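Local coordinates for ferritin heavy chain (Trichoplusia ni, PDB 1Z6O), which oxidises ferrous iron with oxygen and takes it up for storage inside a secreted shell of twelve heavy and twelve light chains, at the interface of chains C and A and the interface of chains C and B. Numbering follows the deposited sequence. Chains: chain A/B, Ferritin heavy chain; chain C, Ferritin light chain.

Contact 1: the interface of chains C and A. Residues chain C 60-61, 64-66; chain A 79, 83-85, 88.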
loop_
_atom_site.group_PDB
_atom_site.type_symbol
_atom_site.label_atom_id
_atom_site.label_comp_id
_atom_site.label_asym_id
_atom_site.label_seq_id
_atom_site.Cartn_x
_atom_site.Cartn_y
_atom_site.Cartn_z
ATOM N N ALA C 60 33.292 -23.966 -27.743
ATOM C CA ALA C 60 34.604 -23.828 -27.105
ATOM C C ALA C 60 35.596 -23.198 -28.080
ATOM O O ALA C 60 36.305 -22.253 -27.735
ATOM C CB ALA C 60 35.127 -25.214 -26.647
ATOM N N TYR C 61 35.643 -23.712 -29.306
ATOM C CA TYR C 61 36.573 -23.172 -30.290
ATOM C C TYR C 61 36.392 -21.664 -30.496
ATOM O O TYR C 61 37.372 -20.922 -30.560
ATOM C CB TYR C 61 36.416 -23.881 -31.636
ATOM C CG TYR C 61 37.395 -23.381 -32.673
ATOM C CD1 TYR C 61 38.753 -23.689 -32.579
ATOM C CD2 TYR C 61 36.971 -22.575 -33.734
ATOM C CE1 TYR C 61 39.670 -23.207 -33.515
ATOM C CE2 TYR C 61 37.883 -22.086 -34.679
ATOM C CZ TYR C 61 39.227 -22.410 -34.558
ATOM O OH TYR C 61 40.129 -21.943 -35.475
ATOM N N ASN C 64 38.081 -19.370 -27.850
ATOM C CA ASN C 64 39.526 -19.354 -27.575
ATOM C C ASN C 64 39.983 -17.896 -27.764
ATOM O O ASN C 64 39.252 -17.090 -28.352
ATOM C CB ASN C 64 40.329 -20.396 -28.427
ATOM C CG ASN C 64 40.595 -19.970 -29.875
ATOM O OD1 ASN C 64 41.045 -18.863 -30.151
ATOM N ND2 ASN C 64 40.358 -20.891 -30.803
ATOM N N TYR C 65 41.158 -17.530 -27.252
ATOM C CA TYR C 65 41.565 -16.121 -27.312
ATOM C C TYR C 65 41.840 -15.543 -28.697
ATOM O O TYR C 65 41.761 -14.329 -28.875
ATOM C CB TYR C 65 42.783 -15.881 -26.403
ATOM C CG TYR C 65 44.093 -16.205 -27.072
ATOM C CD1 TYR C 65 44.804 -15.223 -27.770
ATOM C CD2 TYR C 65 44.601 -17.505 -27.051
ATOM C CE1 TYR C 65 45.998 -15.538 -28.440
ATOM C CE2 TYR C 65 45.790 -17.829 -27.716
ATOM C CZ TYR C 65 46.478 -16.836 -28.407
ATOM O OH TYR C 65 47.641 -17.158 -29.069
ATOM N N GLN C 66 42.156 -16.393 -29.668
ATOM C CA GLN C 66 42.428 -15.925 -31.029
ATOM C C GLN C 66 41.144 -15.664 -31.807
ATOM O O GLN C 66 41.032 -14.656 -32.501
ATOM C CB GLN C 66 43.264 -16.947 -31.808
ATOM C CG GLN C 66 44.601 -17.252 -31.185
ATOM C CD GLN C 66 45.409 -18.253 -32.008
ATOM O OE1 GLN C 66 44.857 -18.988 -32.830
ATOM N NE2 GLN C 66 46.714 -18.295 -31.771
ATOM N N LEU A 79 40.654 -22.786 -22.000
ATOM C CA LEU A 79 40.474 -21.622 -22.874
ATOM C C LEU A 79 40.991 -20.352 -22.201
ATOM O O LEU A 79 41.613 -19.503 -22.847
ATOM C CB LEU A 79 38.987 -21.443 -23.234
ATOM C CG LEU A 79 38.380 -22.517 -24.157
ATOM C CD1 LEU A 79 36.844 -22.423 -24.114
ATOM C CD2 LEU A 79 38.901 -22.320 -25.598
ATOM N N GLU A 83 44.724 -21.954 -24.239
ATOM C CA GLU A 83 44.789 -23.210 -24.980
ATOM C C GLU A 83 43.587 -23.395 -25.900
ATOM O O GLU A 83 42.712 -22.532 -25.991
ATOM C CB GLU A 83 44.858 -24.390 -24.004
ATOM C CG GLU A 83 46.070 -24.351 -23.062
ATOM C CD GLU A 83 47.402 -24.505 -23.814
ATOM O OE1 GLU A 83 47.399 -25.064 -24.930
ATOM O OE2 GLU A 83 48.451 -24.082 -23.283
ATOM N N LEU A 84 43.566 -24.539 -26.578
ATOM C CA LEU A 84 42.498 -24.916 -27.495
ATOM C C LEU A 84 42.306 -23.988 -28.691
ATOM O O LEU A 84 41.181 -23.736 -29.121
ATOM C CB LEU A 84 41.176 -25.108 -26.726
ATOM C CG LEU A 84 41.251 -26.198 -25.640
ATOM C CD1 LEU A 84 39.890 -26.367 -24.958
ATOM C CD2 LEU A 84 41.693 -27.533 -26.275
ATOM N N THR A 85 43.412 -23.468 -29.218
ATOM C CA THR A 85 43.358 -22.664 -30.432
ATOM C C THR A 85 43.360 -23.684 -31.589
ATOM O O THR A 85 43.154 -23.333 -32.747
ATOM C CB THR A 85 44.562 -21.729 -30.552
ATOM O OG1 THR A 85 45.761 -22.463 -30.285
ATOM C CG2 THR A 85 44.424 -20.579 -29.545
ATOM N N VAL A 88 40.767 -29.170 -30.926
ATOM C CA VAL A 88 39.513 -29.141 -30.201
ATOM C C VAL A 88 38.648 -30.342 -30.598
ATOM O O VAL A 88 38.039 -30.983 -29.744
ATOM C CB VAL A 88 38.743 -27.823 -30.483
ATOM C CG1 VAL A 88 37.397 -27.847 -29.777
ATOM C CG2 VAL A 88 39.571 -26.615 -29.996
HETATM O O HOH W 1 42.200 -19.707 -25.545
HETATM O O HOH W 2 42.158 -20.567 -33.250
HETATM O O HOH W 3 42.836 -23.750 -35.496
#

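Contact 2: the interface of chains C and B. Residues chain C 196, 199; chain B 174, 177-178, 181.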
loop_
_atom_site.group_PDB
_atom_site.type_symbol
_atom_site.label_atom_id
_atom_site.label_comp_id
_atom_site.label_asym_id
_atom_site.label_seq_id
_atom_site.Cartn_x
_atom_site.Cartn_y
_atom_site.Cartn_z
ATOM N N ASP C 196 35.243 -5.111 -46.612
ATOM C CA ASP C 196 34.757 -4.863 -45.262
ATOM C C ASP C 196 34.696 -6.121 -44.402
ATOM O O ASP C 196 34.215 -6.070 -43.271
ATOM C CB ASP C 196 33.359 -4.245 -45.317
ATOM C CG ASP C 196 33.387 -2.770 -45.695
ATOM O OD1 ASP C 196 34.494 -2.220 -45.869
ATOM O OD2 ASP C 196 32.305 -2.163 -45.813
ATOM N N LEU C 199 35.722 -6.036 -40.476
ATOM C CA LEU C 199 34.828 -5.206 -39.671
ATOM C C LEU C 199 33.433 -5.835 -39.641
ATOM O O LEU C 199 32.742 -5.792 -38.621
ATOM C CB LEU C 199 34.735 -3.789 -40.253
ATOM C CG LEU C 199 33.864 -2.798 -39.471
ATOM C CD1 LEU C 199 34.433 -2.590 -38.064
ATOM C CD2 LEU C 199 33.814 -1.458 -40.231
ATOM N N HIS B 174 40.669 -1.246 -41.207
ATOM C CA HIS B 174 39.692 -0.400 -40.514
ATOM C C HIS B 174 40.231 0.173 -39.226
ATOM O O HIS B 174 39.570 0.132 -38.185
ATOM C CB HIS B 174 38.459 -1.246 -40.211
ATOM C CG HIS B 174 37.989 -2.047 -41.383
ATOM N ND1 HIS B 174 37.305 -1.488 -42.439
ATOM C CD2 HIS B 174 38.163 -3.355 -41.694
ATOM C CE1 HIS B 174 37.078 -2.415 -43.353
ATOM N NE2 HIS B 174 37.589 -3.558 -42.926
ATOM N N LEU B 177 37.786 3.452 -37.924
ATOM C CA LEU B 177 36.419 3.102 -37.574
ATOM C C LEU B 177 36.385 1.913 -36.626
ATOM O O LEU B 177 35.559 1.860 -35.717
ATOM C CB LEU B 177 35.604 2.805 -38.838
ATOM C CG LEU B 177 34.122 2.488 -38.616
ATOM C CD1 LEU B 177 33.445 3.589 -37.781
ATOM C CD2 LEU B 177 33.451 2.347 -39.985
ATOM N N GLY B 178 37.282 0.958 -36.838
ATOM C CA GLY B 178 37.324 -0.203 -35.965
ATOM C C GLY B 178 37.627 0.194 -34.528
ATOM O O GLY B 178 36.944 -0.246 -33.594
ATOM N N ILE B 181 34.595 2.227 -32.899
ATOM C CA ILE B 181 33.488 1.387 -32.451
ATOM C C ILE B 181 33.878 0.572 -31.214
ATOM O O ILE B 181 33.116 0.480 -30.250
ATOM C CB ILE B 181 33.044 0.426 -33.587
ATOM C CG1 ILE B 181 32.391 1.243 -34.713
ATOM C CG2 ILE B 181 32.060 -0.635 -33.044
ATOM C CD1 ILE B 181 32.133 0.429 -35.987
#

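Contact 1: the interface of chains C and A
The backbone carbonyl O of A:Thr85 is gripped by two waters that link it to chain C: water 3 at 2.8 Å, which also touches the phenol OH of C:Tyr61, and water 2, which goes on to the carboxamide ND2 of C:Asn64 and OE1 of C:Gln66. At the other end of the patch water 1 takes the carbonyl O of A:Leu79 at 2.8 Å and that of A:Glu83, and meets the backbone N of C:Tyr65. Direct polar contact is slight, a weak hydrogen bond from C:Asn64 ND2 to the carbonyl O of A:Leu84 at 3.4 Å. C:Asn64 holds CG in the cramped position between its own N and carbonyl carbon (chi1 78°), where OD1 accepts the backbone N of C:Gln66 at 2.8 Å in the carbonyl plane; this bond is consistent with the amide orientation that points ND2 toward chain A. The methyl CG2 of A:Thr85 pushes among three side chains, with CD of C:Gln66 at 3.5 Å and CE2 of C:Tyr65 at 3.6 Å, while the C:Asn64 side chain crosses that of A:Thr85 at about a right angle. C:Gln66 runs extended, its CG over the rim of one face of the C:Tyr65 ring and its NE2 bonded to that phenol oxygen, a brace within chain C that is likely to steady the wall facing the threonine. Beyond, CD2 of A:Leu79 packs on CA of C:Asn64 at 3.6 Å, and CG2 of A:Val88 meets the ring carbon CD1 of C:Tyr61. This heavy-light contact of the ferritin shell joins the ends of two bundle helices, light-chain 37-61 and heavy-chain 54-80, and the loops that follow them.

Contact 2: the interface of chains C and B
The imidazole of B:His174 carries C:Leu199 on one face: the leucine CB stands over the middle of the ring, 3.8 Å from its centroid, in a CH-pi contact. At the CE1 corner of the same ring comes C:Asp196, its carboxylate OD1 3.6 Å from CE1 and its plane turned 70° from the imidazole. No hydrogen bond or salt bridge spans this heavy-light patch of the ferritin shell; with OD1 4.5 Å from NE2 of B:His174, any attraction would be long-range and would depend on a histidine charge that is not seen. In B:His174, just ahead of helix 175-186, chi1 -47° sends the ring out toward chain C and chi2 -76° turns its face to the leucine. An alanine here would probably leave a gap under CB of C:Leu199 where the ring lay, and C:Asp196 without its neighbour. C:Leu199, near the start of light-chain helix 197-211, sets CG anti to its backbone N, which carries the branched tip past the ring toward the first turn of helix 175-186. There B:Leu177 crosses it at about a right angle, while B:Gly178 and B:Ile181 skirt the other methyl, CD1, at longer range. The leucine thus bridges ring and helix by carbon contacts, tip to tip at the far end, where CD2 of C:Leu199 meets CD2 of B:Leu177 at 3.8 Å.

Contact 1 and contact 2 lie about 24 Å apart, measured between the centres of their C-alpha atoms, and share no residue. Both use the same light chain, which meets a different heavy-chain copy at each. In contact 1 the end of helix 37-61 and its loop face the end of helix 54-80; in contact 2 the start of helix 197-211 and the residue just before it face helix 175-186 and the loop before that. The polar part of contact 1 runs mainly through water; contact 2 is mostly apolar. One light chain thus ties two heavy chains together, in keeping with a mixed shell.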